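Local coordinates for protein probable receptor YhhM (Klebsiella variicola At-22, PDB 3Q6C) that is of unknown function but may be a receptor, and belongs to the DUF2500 family of YhhM-like proteins, at residues Met67-Tyr70 with Val76-Thr79. Numbering follows the deposited sequence.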
HETATM    1  N   MSE A  67      -5.434  -4.139  -7.865  1.00 27.01           N
HETATM    2  CA  MSE A  67      -4.533  -5.275  -7.748  1.00 27.76           C
HETATM    3  C   MSE A  67      -3.238  -4.920  -7.030  1.00 26.87           C
HETATM    4  O   MSE A  67      -2.509  -4.016  -7.451  1.00 27.38           O
HETATM    5  CB  MSE A  67      -4.210  -5.810  -9.146  1.00 30.23           C
HETATM    6  CG  MSE A  67      -3.825  -7.278  -9.192  1.00 35.69           C
HETATM    7 SE   MSE A  67      -5.281  -8.450  -8.661  1.00 46.36          SE
HETATM    8  CE  MSE A  67      -6.549  -7.995 -10.055  1.00 40.68           C
ATOM      9  N   LEU A  68      -2.955  -5.644  -5.951  1.00 24.22           N
ATOM     10  CA  LEU A  68      -1.738  -5.434  -5.172  1.00 22.30           C
ATOM     11  C   LEU A  68      -0.742  -6.550  -5.455  1.00 22.06           C
ATOM     12  O   LEU A  68      -1.045  -7.719  -5.234  1.00 24.02           O
ATOM     13  CB  LEU A  68      -2.050  -5.432  -3.676  1.00 19.32           C
ATOM     14  CG  LEU A  68      -0.820  -5.458  -2.765  1.00 20.25           C
ATOM     15  CD1 LEU A  68      -0.179  -4.080  -2.709  1.00 18.81           C
ATOM     16  CD2 LEU A  68      -1.222  -5.894  -1.385  1.00 19.77           C
ATOM     17  N   SER A  69       0.439  -6.194  -5.947  1.00 22.47           N
ATOM     18  CA  SER A  69       1.472  -7.184  -6.227  1.00 22.48           C
ATOM     19  C   SER A  69       2.421  -7.134  -5.057  1.00 22.21           C
ATOM     20  O   SER A  69       2.832  -6.052  -4.640  1.00 20.92           O
ATOM     21  CB  SER A  69       2.233  -6.843  -7.509  1.00 23.25           C
ATOM     22  OG  SER A  69       1.373  -6.832  -8.637  1.00 27.95           O
ATOM     23  N   TYR A  70       2.771  -8.296  -4.518  1.00 22.13           N
ATOM     24  CA  TYR A  70       3.678  -8.319  -3.376  1.00 21.58           C
ATOM     25  C   TYR A  70       4.413  -9.633  -3.147  1.00 21.86           C
ATOM     26  O   TYR A  70       3.921 -10.706  -3.483  1.00 20.32           O
ATOM     27  CB  TYR A  70       2.912  -7.982  -2.099  1.00 20.39           C
ATOM     28  CG  TYR A  70       1.905  -9.046  -1.721  1.00 19.63           C
ATOM     29  CD1 TYR A  70       0.654  -9.115  -2.348  1.00 20.06           C
ATOM     30  CD2 TYR A  70       2.220 -10.010  -0.763  1.00 18.93           C
ATOM     31  CE1 TYR A  70      -0.260 -10.125  -2.025  1.00 18.04           C
ATOM     32  CE2 TYR A  70       1.325 -11.018  -0.437  1.00 19.50           C
ATOM     33  CZ  TYR A  70       0.087 -11.072  -1.069  1.00 19.37           C
ATOM     34  OH  TYR A  70      -0.781 -12.090  -0.740  1.00 19.01           O
ATOM     35  N   VAL A  76       5.324  -4.631  -4.150  1.00 16.20           N
ATOM     36  CA  VAL A  76       5.892  -4.672  -5.487  1.00 15.01           C
ATOM     37  C   VAL A  76       5.122  -3.745  -6.412  1.00 16.70           C
ATOM     38  O   VAL A  76       5.681  -3.230  -7.377  1.00 19.37           O
ATOM     39  CB  VAL A  76       5.903  -6.097  -6.067  1.00 14.96           C
ATOM     40  CG1 VAL A  76       6.250  -6.056  -7.541  1.00  9.17           C
ATOM     41  CG2 VAL A  76       6.934  -6.932  -5.341  1.00 14.05           C
ATOM     42  N   ALA A  77       3.844  -3.523  -6.112  1.00 16.36           N
ATOM     43  CA  ALA A  77       3.026  -2.635  -6.927  1.00 13.92           C
ATOM     44  C   ALA A  77       1.548  -2.693  -6.597  1.00 14.04           C
ATOM     45  O   ALA A  77       1.063  -3.659  -6.013  1.00 12.92           O
ATOM     46  CB  ALA A  77       3.217  -2.950  -8.395  1.00 13.55           C
ATOM     47  N   PHE A  78       0.842  -1.627  -6.952  1.00 12.73           N
ATOM     48  CA  PHE A  78      -0.590  -1.565  -6.765  1.00 10.73           C
ATOM     49  C   PHE A  78      -1.184  -0.881  -7.975  1.00 12.15           C
ATOM     50  O   PHE A  78      -0.964   0.311  -8.176  1.00 12.55           O
ATOM     51  CB  PHE A  78      -1.003  -0.762  -5.549  1.00 11.97           C
ATOM     52  CG  PHE A  78      -2.493  -0.534  -5.485  1.00 11.96           C
ATOM     53  CD1 PHE A  78      -3.342  -1.529  -4.998  1.00 13.54           C
ATOM     54  CD2 PHE A  78      -3.057   0.637  -6.001  1.00 11.42           C
ATOM     55  CE1 PHE A  78      -4.731  -1.363  -5.025  1.00 14.03           C
ATOM     56  CE2 PHE A  78      -4.438   0.812  -6.033  1.00 13.25           C
ATOM     57  CZ  PHE A  78      -5.277  -0.194  -5.543  1.00 12.70           C
ATOM     58  N   THR A  79      -1.953  -1.632  -8.758  1.00 13.32           N
ATOM     59  CA  THR A  79      -2.586  -1.108  -9.954  1.00 16.48           C
ATOM     60  C   THR A  79      -4.081  -0.892  -9.716  1.00 18.67           C
ATOM     61  O   THR A  79      -4.865  -1.844  -9.713  1.00 20.57           O
ATOM     62  CB  THR A  79      -2.409  -2.089 -11.135  1.00 17.14           C
ATOM     63  OG1 THR A  79      -1.038  -2.511 -11.205  1.00 17.65           O
ATOM     64  CG2 THR A  79      -2.791  -1.420 -12.445  1.00 13.55           C
TER
HETATM   65  O   HOH W   1      -0.545  -4.788  -8.938  1.00 30.04           O
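Met67 and Thr79 face each other as a hydrogen-bonded antiparallel pair, each giving its N-H to the other's carbonyl. Thr79 N to Met67 O is 2.8 Å and Met67 N to Thr79 O 3.0 Å. Two residues along, Ser69 N donates to Ala77 O. The return exchange is split: Ser69 O accepts from both Val76 N, at 2.9 Å, and Ala77 N, at 3.1 Å, which approach from the same face of its carbonyl plane.

A water joins the polar groups beside the Met67–Thr79 pair. It donates to Met67 O, which thus holds two donors, and lies 2.8 Å from Ser69 OG and, in a longer bond, 3.3 Å from Thr79 OG1.

Apolar contact is modest. In the non-hydrogen-bonded pair, Leu68 and Phe78 share a face of the sheet; CG anti to the backbone N (chi1 171°) carries the Phe78 ring forward, on the Thr79 side, and across to the Met67 backbone, with CD1 3.6 Å from Met67 O. Leu68 CB is 4.3 Å from the same CD1, and the ring also meets that of Phe39, planes at about 30°. Ser69 and Ala77 touch through their CB atoms on the other face, and Val76 CG2 rests near Tyr70 CA.

Two residues, Val76 and Ala77, thus stand opposite the single Ser69: a classic beta bulge in the C-terminal hairpin, whose strand 74-80 edges this chain's antiparallel sheet.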